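Local coordinates for ankyrin-repeat protein B (Legionella pneumophila, PDB 5K34) that acts as a bacterial F-box effector that hijacks the host ubiquitin-proteasome system, its ankyrin domain, the part described here, probably binding partner proteins, at residues T37-N40 with R46-L49; L50-G55 with Q59-L64; S84-Q89 with R108-E113. One frame throughout, in Å; residues are numbered along the deposited sequence. Where two conformers were deposited one is given.

Contact 1. Residues T37-N40 with R46-L49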
loop_
_atom_site.group_PDB
_atom_site.type_symbol
_atom_site.label_atom_id
_atom_site.label_comp_id
_atom_site.label_asym_id
_atom_site.label_seq_id
_atom_site.Cartn_x
_atom_site.Cartn_y
_atom_site.Cartn_z
ATOM N N THR A 37 -4.411 1.728 7.925
ATOM C CA THR A 37 -5.544 1.255 7.116
ATOM C C THR A 37 -6.653 2.311 7.011
ATOM O O THR A 37 -7.587 2.116 6.195
ATOM C CB THR A 37 -6.177 -0.047 7.704
ATOM O OG1 THR A 37 -6.907 0.286 8.911
ATOM C CG2 THR A 37 -5.126 -1.082 8.027
ATOM N N GLN A 38 -6.586 3.347 7.831
ATOM C CA GLN A 38 -7.662 4.328 7.854
ATOM C C GLN A 38 -7.198 5.608 7.181
ATOM O O GLN A 38 -6.088 6.100 7.404
ATOM C CB GLN A 38 -8.095 4.594 9.299
ATOM C CG GLN A 38 -8.718 3.377 9.998
ATOM C CD GLN A 38 -9.784 2.646 9.169
ATOM O OE1 GLN A 38 -9.624 1.453 8.794
ATOM N NE2 GLN A 38 -10.904 3.327 8.906
ATOM N N THR A 39 -8.073 6.172 6.367
ATOM C CA THR A 39 -7.733 7.335 5.552
ATOM C C THR A 39 -8.959 8.228 5.412
ATOM O O THR A 39 -10.008 7.942 6.040
ATOM C CB THR A 39 -7.128 6.897 4.194
ATOM O OG1 THR A 39 -6.743 8.058 3.467
ATOM C CG2 THR A 39 -8.117 6.054 3.392
ATOM N N ASN A 40 -8.863 9.298 4.646
ATOM C CA ASN A 40 -9.950 10.268 4.554
ATOM C C ASN A 40 -9.735 11.128 3.321
ATOM O O ASN A 40 -8.789 10.971 2.579
ATOM C CB ASN A 40 -10.015 11.120 5.839
ATOM C CG ASN A 40 -8.720 11.859 6.131
ATOM O OD1 ASN A 40 -7.954 12.221 5.233
ATOM N ND2 ASN A 40 -8.450 12.087 7.409
ATOM N N ARG A 46 -6.122 7.638 0.086
ATOM C CA ARG A 46 -5.014 6.711 -0.157
ATOM C C ARG A 46 -4.503 6.119 1.144
ATOM O O ARG A 46 -4.740 6.643 2.240
ATOM C CB ARG A 46 -3.849 7.440 -0.877
ATOM C CG ARG A 46 -4.279 8.303 -2.064
ATOM C CD ARG A 46 -3.101 8.671 -2.942
ATOM N NE ARG A 46 -2.843 7.600 -3.897
ATOM C CZ ARG A 46 -1.636 7.254 -4.332
ATOM N NH1 ARG A 46 -1.517 6.248 -5.197
ATOM N NH2 ARG A 46 -0.535 7.872 -3.889
ATOM N N THR A 47 -3.754 5.009 1.030
ATOM C CA THR A 47 -3.073 4.431 2.200
ATOM C C THR A 47 -1.622 4.152 1.816
ATOM O O THR A 47 -1.282 4.156 0.626
ATOM C CB THR A 47 -3.698 3.071 2.591
ATOM O OG1 THR A 47 -3.459 2.118 1.551
ATOM C CG2 THR A 47 -5.208 3.204 2.894
ATOM N N PRO A 48 -0.770 3.830 2.800
ATOM C CA PRO A 48 0.595 3.451 2.486
ATOM C C PRO A 48 0.675 2.129 1.753
ATOM O O PRO A 48 1.719 1.824 1.162
ATOM C CB PRO A 48 1.297 3.390 3.852
ATOM C CG PRO A 48 0.194 3.254 4.844
ATOM C CD PRO A 48 -0.962 4.069 4.242
ATOM N N LEU A 49 -0.382 1.302 1.768
ATOM C CA LEU A 49 -0.379 0.095 0.926
ATOM C C LEU A 49 -0.381 0.493 -0.541
ATOM O O LEU A 49 0.402 -0.052 -1.327
ATOM C CB LEU A 49 -1.574 -0.789 1.275
ATOM C CG LEU A 49 -1.741 -2.057 0.431
ATOM C CD1 LEU A 49 -0.482 -2.951 0.489
ATOM C CD2 LEU A 49 -2.972 -2.842 0.881
#
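Thr39 meets the backbone of Arg46 through one short hydrogen bond, a compact example of a side chain bridging two passes of a loop. Along Thr39, CB already lies close to the acceptor, 3.1 Å from Arg46 O. Of its two branches, OG1 is trans to the backbone N (chi1 -177°), and this rotation aims the hydroxyl across the gap. Thr39 OG1 donates to Arg46 O over 2.7 Å. The C=O...OG1 angle is 139°, and the donor sits tilted 21° from the carbonyl plane. The methyl, Thr39 CG2, lies beside the same carbonyl, 3.6 Å from Arg46 O, and reaches on to Thr47 CG2 at 4.1 Å, where the two side chains run nearly perpendicular. The hydroxyl thus bonds to Arg46, while the methyl also touches Thr47. Thr47 CG2 is also 4.2 Å from Thr37 O.

Thr47 is the N-cap of helix 48-54, and its OG1 accepts weak bonds from Leu49 N (3.2 Å) and from Leu50 N. The side chain of Arg46 leads off in another direction, to salt bridges with Asp76 and Glu54, so its backbone alone serves Thr39. On the loop side, Thr39 N is hydrogen-bonded to a glycerol, probably from the crystallisation liquor.

Thr47, Pro48 and Leu49 open a Thr-Pro-Leu-Leu sequence, the counterpart here of the Thr-Pro-Leu-His signature with which ankyrin repeats characteristically begin their first helix, and residues 37-40 belong to the loop leading into it.

Contact 2. Residues L50-G55 with Q59-L64. With SO4 (sulfate ion), chain C.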
loop_
_atom_site.group_PDB
_atom_site.type_symbol
_atom_site.label_atom_id
_atom_site.label_comp_id
_atom_site.label_asym_id
_atom_site.label_seq_id
_atom_site.Cartn_x
_atom_site.Cartn_y
_atom_site.Cartn_z
ATOM N N LEU A 50 -1.219 1.471 -0.947
ATOM C CA LEU A 50 -1.168 2.007 -2.301
ATOM C C LEU A 50 0.145 2.614 -2.633
ATOM O O LEU A 50 0.687 2.449 -3.734
ATOM C CB LEU A 50 -2.241 3.060 -2.555
ATOM C CG LEU A 50 -3.651 2.671 -2.849
ATOM C CD1 LEU A 50 -4.427 3.936 -3.274
ATOM C CD2 LEU A 50 -3.719 1.626 -4.007
ATOM N N ALA A 51 0.704 3.397 -1.694
ATOM C CA ALA A 51 2.001 4.034 -1.898
ATOM C C ALA A 51 3.076 2.990 -2.169
ATOM O O ALA A 51 3.883 3.146 -3.099
ATOM C CB ALA A 51 2.370 4.893 -0.708
ATOM N N ALA A 52 3.113 1.928 -1.353
ATOM C CA ALA A 52 4.083 0.876 -1.563
ATOM C C ALA A 52 3.901 0.234 -2.907
ATOM O O ALA A 52 4.896 0.035 -3.620
ATOM C CB ALA A 52 3.993 -0.150 -0.427
ATOM N N ILE A 53 2.671 -0.079 -3.294
ATOM C CA ILE A 53 2.438 -0.693 -4.610
ATOM C C ILE A 53 2.961 0.203 -5.727
ATOM O O ILE A 53 3.722 -0.243 -6.596
ATOM C CB ILE A 53 0.935 -1.007 -4.790
ATOM C CG1 ILE A 53 0.540 -2.152 -3.864
ATOM C CG2 ILE A 53 0.637 -1.335 -6.272
ATOM C CD1 ILE A 53 -0.975 -2.263 -3.668
ATOM N N GLU A 54 2.606 1.495 -5.713
ATOM C CA GLU A 54 3.010 2.328 -6.856
ATOM C C GLU A 54 4.497 2.557 -6.882
ATOM O O GLU A 54 5.060 2.796 -7.970
ATOM C CB GLU A 54 2.274 3.671 -6.877
ATOM C CG GLU A 54 2.712 4.655 -5.825
ATOM C CD GLU A 54 1.827 5.895 -5.774
ATOM O OE1 GLU A 54 0.961 6.083 -6.664
ATOM O OE2 GLU A 54 1.954 6.652 -4.786
ATOM N N GLY A 55 5.211 2.463 -5.757
ATOM C CA GLY A 55 6.667 2.572 -5.718
ATOM C C GLY A 55 7.367 1.268 -6.025
ATOM O O GLY A 55 8.603 1.243 -5.955
ATOM N N GLN A 59 7.986 -5.655 -0.942
ATOM C CA GLN A 59 8.178 -6.226 0.415
ATOM C C GLN A 59 7.446 -5.389 1.496
ATOM O O GLN A 59 6.817 -6.015 2.359
ATOM C CB GLN A 59 9.650 -6.382 0.769
ATOM C CG GLN A 59 10.470 -7.186 -0.253
ATOM C CD GLN A 59 11.240 -6.311 -1.211
ATOM O OE1 GLN A 59 10.665 -5.360 -1.797
ATOM N NE2 GLN A 59 12.528 -6.558 -1.377
ATOM N N THR A 60 7.440 -4.099 1.351
ATOM C CA THR A 60 6.699 -3.256 2.263
ATOM C C THR A 60 5.186 -3.493 2.091
ATOM O O THR A 60 4.446 -3.558 3.056
ATOM C CB THR A 60 7.073 -1.784 2.054
ATOM O OG1 THR A 60 8.439 -1.600 2.445
ATOM C CG2 THR A 60 6.198 -0.842 2.913
ATOM N N ALA A 61 4.733 -3.618 0.849
ATOM C CA ALA A 61 3.308 -3.913 0.594
ATOM C C ALA A 61 2.899 -5.233 1.244
ATOM O O ALA A 61 1.846 -5.339 1.859
ATOM C CB ALA A 61 3.029 -3.969 -0.896
ATOM N N ASN A 62 3.744 -6.269 1.090
ATOM C CA ASN A 62 3.503 -7.560 1.710
ATOM C C ASN A 62 3.425 -7.450 3.223
ATOM O O ASN A 62 2.518 -8.002 3.859
ATOM C CB ASN A 62 4.554 -8.587 1.308
ATOM C CG ASN A 62 4.269 -9.287 -0.013
ATOM O OD1 ASN A 62 4.904 -9.025 -1.074
ATOM N ND2 ASN A 62 3.312 -10.184 0.014
ATOM N N TYR A 63 4.375 -6.733 3.830
ATOM C CA TYR A 63 4.356 -6.554 5.282
ATOM C C TYR A 63 3.068 -5.900 5.721
ATOM O O TYR A 63 2.425 -6.344 6.683
ATOM C CB TYR A 63 5.586 -5.748 5.719
ATOM C CG TYR A 63 5.549 -5.383 7.146
ATOM C CD1 TYR A 63 4.954 -4.205 7.565
ATOM C CD2 TYR A 63 6.115 -6.217 8.133
ATOM C CE1 TYR A 63 4.911 -3.829 8.912
ATOM C CE2 TYR A 63 6.061 -5.869 9.488
ATOM C CZ TYR A 63 5.471 -4.683 9.854
ATOM O OH TYR A 63 5.445 -4.329 11.203
ATOM N N LEU A 64 2.699 -4.795 5.053
ATOM C CA LEU A 64 1.502 -4.064 5.452
ATOM C C LEU A 64 0.250 -4.969 5.322
ATOM O O LEU A 64 -0.606 -4.963 6.234
ATOM C CB LEU A 64 1.346 -2.788 4.585
ATOM C CG LEU A 64 2.376 -1.689 4.934
ATOM C CD1 LEU A 64 2.330 -0.597 3.874
ATOM C CD2 LEU A 64 2.129 -1.072 6.303
HETATM S S SO4 C . 14.591 -3.101 -3.126
HETATM O O1 SO4 C . 16.088 -3.000 -3.013
HETATM O O2 SO4 C . 13.923 -1.796 -2.643
HETATM O O3 SO4 C . 14.184 -3.441 -4.521
HETATM O O4 SO4 C . 14.063 -4.288 -2.400
#
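Ala52 and Ala61 face each other where two consecutive helices come together, and they illustrate how small residues permit close helix packing. Ala52 CB and Ala61 CB are 4.0 Å apart, and Ala52 CB lies against the backbone as well, 3.8 Å from Ala61 N. To one side, CG2 of Thr60 comes within 4.1 Å of Ala52 CB. Ile53 adds a looser apolar touch through CG1, at 4.3 Å from Ala61 CB. With methyl groups doing nearly all the touching, the CA atoms of Ala52 and Ala61 approach to 5.3 Å. Over residues 50-54 and 59-64 the helix axes pass 8.3 Å apart and run roughly antiparallel, at 153°, a pairing characteristic of the helix-turn-helix of ankyrin repeats.

The next shell surrounds these groups. Thr60 places CG2 trans to the backbone N, which turns the methyl to Ala52 and sends OG1 to a hydrogen bond with Asn21 OD1. Ile53, whose CG1 branch reaches Ala61, also packs on Pro82, Leu85 and Leu86 of helix 82-91.

Gln59 is exposed; its chain bends at chi2 (99°), and Gln59 NE2 donates to O4 of a sulfate ion at 2.9 Å, while OE1 accepts from Asn21 ND2. The same ND2 is also bonded to the sulfate, which probably came from the crystallisation liquor.

No hydrogen bond crosses between residues 50-55 and 59-64. Within the helices, bonds such as Glu54 N to Leu50 O and Leu64 N to Thr60 O hold the backbone, while Ile53 O bonds to Gln89 NE2. The contact between the helices therefore rests on van der Waals packing and the burial of small apolar groups.

Contact 3. Residues S84-Q89 with R108-E113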
loop_
_atom_site.group_PDB
_atom_site.type_symbol
_atom_site.label_atom_id
_atom_site.label_comp_id
_atom_site.label_asym_id
_atom_site.label_seq_id
_atom_site.Cartn_x
_atom_site.Cartn_y
_atom_site.Cartn_z
ATOM N N SER A 84 -6.813 -3.059 -7.928
ATOM C CA SER A 84 -6.891 -2.544 -9.298
ATOM C C SER A 84 -5.596 -1.878 -9.722
ATOM O O SER A 84 -5.205 -1.955 -10.882
ATOM C CB SER A 84 -8.113 -1.625 -9.480
ATOM O OG SER A 84 -7.902 -0.332 -8.910
ATOM N N LEU A 85 -4.866 -1.263 -8.784
ATOM C CA LEU A 85 -3.583 -0.648 -9.113
ATOM C C LEU A 85 -2.559 -1.731 -9.480
ATOM O O LEU A 85 -1.807 -1.578 -10.450
ATOM C CB LEU A 85 -3.104 0.202 -7.931
ATOM C CG LEU A 85 -1.873 1.062 -8.210
ATOM C CD1 LEU A 85 -2.179 2.091 -9.323
ATOM C CD2 LEU A 85 -1.421 1.741 -6.934
ATOM N N LEU A 86 -2.539 -2.822 -8.719
ATOM C CA LEU A 86 -1.682 -3.984 -9.058
ATOM C C LEU A 86 -2.034 -4.513 -10.442
ATOM O O LEU A 86 -1.143 -4.831 -11.235
ATOM C CB LEU A 86 -1.809 -5.065 -7.987
ATOM C CG LEU A 86 -1.066 -4.772 -6.684
ATOM C CD1 LEU A 86 -1.650 -5.673 -5.585
ATOM C CD2 LEU A 86 0.433 -4.989 -6.850
ATOM N N LYS A 87 -3.331 -4.636 -10.712
ATOM C CA LYS A 87 -3.766 -5.141 -12.024
ATOM C C LYS A 87 -3.307 -4.216 -13.138
ATOM O O LYS A 87 -2.916 -4.706 -14.202
ATOM C CB LYS A 87 -5.278 -5.315 -12.044
ATOM C CG LYS A 87 -5.740 -6.592 -11.342
ATOM C CD LYS A 87 -7.268 -6.679 -11.413
ATOM C CE LYS A 87 -7.788 -7.965 -10.806
ATOM N NZ LYS A 87 -7.794 -9.061 -11.825
ATOM N N LYS A 88 -3.365 -2.907 -12.923
ATOM C CA LYS A 88 -2.823 -1.986 -13.931
ATOM C C LYS A 88 -1.310 -2.173 -14.241
ATOM O O LYS A 88 -0.832 -2.131 -15.379
ATOM C CB LYS A 88 -3.075 -0.555 -13.521
ATOM C CG LYS A 88 -4.499 -0.089 -13.713
ATOM C CD LYS A 88 -4.653 1.417 -13.472
ATOM C CE LYS A 88 -3.758 2.197 -14.419
ATOM N NZ LYS A 88 -4.344 3.564 -14.651
ATOM N N GLN A 89 -0.542 -2.402 -13.163
ATOM C CA GLN A 89 0.873 -2.688 -13.256
ATOM C C GLN A 89 1.096 -3.998 -14.035
ATOM O O GLN A 89 1.960 -4.056 -14.908
ATOM C CB GLN A 89 1.506 -2.799 -11.861
ATOM C CG GLN A 89 1.570 -1.469 -11.129
ATOM C CD GLN A 89 2.373 -1.598 -9.841
ATOM O OE1 GLN A 89 2.444 -2.680 -9.241
ATOM N NE2 GLN A 89 2.960 -0.501 -9.402
ATOM N N ARG A 108 -3.260 -12.294 -5.950
ATOM C CA ARG A 108 -3.815 -13.560 -5.527
ATOM C C ARG A 108 -4.086 -13.589 -4.066
ATOM O O ARG A 108 -5.171 -14.001 -3.591
ATOM C CB ARG A 108 -2.862 -14.691 -5.974
ATOM C CG ARG A 108 -3.415 -16.072 -5.613
ATOM C CD ARG A 108 -2.371 -17.173 -5.732
ATOM N NE ARG A 108 -1.297 -16.947 -4.747
ATOM C CZ ARG A 108 -1.397 -17.002 -3.401
ATOM N NH1 ARG A 108 -2.525 -17.336 -2.727
ATOM N NH2 ARG A 108 -0.305 -16.712 -2.680
ATOM N N GLY A 109 -3.125 -13.142 -3.265
ATOM C CA GLY A 109 -3.326 -13.114 -1.856
ATOM C C GLY A 109 -4.496 -12.212 -1.471
ATOM O O GLY A 109 -5.344 -12.587 -0.644
ATOM N N MET A 110 -4.580 -11.023 -2.048
ATOM C CA MET A 110 -5.645 -10.114 -1.709
ATOM C C MET A 110 -7.016 -10.629 -2.142
ATOM O O MET A 110 -7.969 -10.459 -1.367
ATOM C CB MET A 110 -5.402 -8.754 -2.335
ATOM C CG MET A 110 -4.204 -8.021 -1.685
ATOM S SD MET A 110 -3.896 -6.428 -2.482
ATOM C CE MET A 110 -2.394 -5.954 -1.653
ATOM N N GLN A 111 -7.125 -11.235 -3.318
ATOM C CA GLN A 111 -8.429 -11.698 -3.783
ATOM C C GLN A 111 -8.864 -12.981 -3.093
ATOM O O GLN A 111 -10.060 -13.213 -2.895
ATOM C CB GLN A 111 -8.401 -11.908 -5.279
ATOM C CG GLN A 111 -8.272 -10.625 -6.074
ATOM C CD GLN A 111 -8.554 -10.834 -7.540
ATOM O OE1 GLN A 111 -8.035 -11.752 -8.142
ATOM N NE2 GLN A 111 -9.415 -9.995 -8.123
ATOM N N GLU A 112 -7.912 -13.844 -2.758
ATOM C CA GLU A 112 -8.235 -15.255 -2.416
ATOM C C GLU A 112 -8.052 -15.613 -0.969
ATOM O O GLU A 112 -8.693 -16.570 -0.496
ATOM C CB GLU A 112 -7.487 -16.232 -3.333
ATOM C CG GLU A 112 -7.778 -15.911 -4.793
ATOM C CD GLU A 112 -7.165 -16.857 -5.808
ATOM O OE1 GLU A 112 -6.987 -18.064 -5.516
ATOM O OE2 GLU A 112 -6.954 -16.404 -6.954
ATOM N N GLU A 113 -7.178 -14.939 -0.223
ATOM C CA GLU A 113 -6.958 -15.288 1.198
ATOM C C GLU A 113 -8.208 -15.075 2.051
ATOM O O GLU A 113 -9.102 -14.272 1.781
ATOM C CB GLU A 113 -5.798 -14.478 1.786
ATOM C CG GLU A 113 -4.451 -15.017 1.326
ATOM C CD GLU A 113 -3.277 -14.087 1.677
ATOM O OE1 GLU A 113 -3.410 -13.068 2.397
ATOM O OE2 GLU A 113 -2.166 -14.448 1.184
HETATM O O HOH W 1 -7.781 -11.675 -10.926
#
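Leu86 and Met110 mark the nearest pass of the two backbones, with CA atoms 10.4 Å apart, a separation that only side chains of some length can span. Both point toward each other's segment, and their chains meet at about a right angle. Leu86 offers one branch, CD1, which lies 3.9 Å from Met110 SD and 4.0 Å from Met110 CE, so the leucine methyl rests against the thioether end of the methionine. That end gets there because Met110 is extended beyond CG, with chi2 and chi3 both near trans, carrying sulfur and methyl across the gap.

A second, more exposed pair lies beside this buried one. Lys87 and Gln111 approach from opposite directions, and Lys87 CE comes to 3.7 Å from Gln111 NE2. The ammonium and the amide nitrogen, both donors, form no hydrogen bond with each other. A water joins the pair instead: it accepts from Lys87 NZ at 2.8 Å and donates to Gln111 OE1 at 2.8 Å. The bend at the end of the lysine chain (chi4 -87°) turns NZ toward that water, and the amide presents its oxygen to the same molecule. The exposed pair is thus joined through a water, the buried pair by hydrocarbon and sulfur in contact.

Around the inner pair, Leu86 packs on Ile53, Leu106 and Ile107, and Met110 on Leu49, Pro72, Pro82 and Ile83. Just past the end of its helix, Glu113 forms a salt bridge with Arg66 and a hydrogen bond with Trp65.

The arrangement is that of a helix stack with its last member in place: the long C-terminal helix 97-112 covers helix 82-91, much as terminal helices cap the exposed end of an ankyrin-repeat array.

The three contacts follow one another along the chain and along the helix stack. Contacts 1 and 2, with centres 12 Å apart, share helix 48-54: contact 1 sits at its start, contact 2 on its body, and a salt bridge of 2.9 Å from Arg46 NH1 to Glu54 OE1 links them. Contacts 2 and 3 are likewise 12 Å apart between centres. There Ile53 CG2 packs 3.7 Å from Leu86 CD2, and Gln89 NE2 approaches Ile53 O at 2.9 Å, a probable hydrogen bond. Contacts 1 and 3 are more distant, about 17 Å between centres, yet Leu49 CD2 still touches Met110 CE at 4.1 Å. Residues of helix 48-54 thus take part in or touch all three contacts.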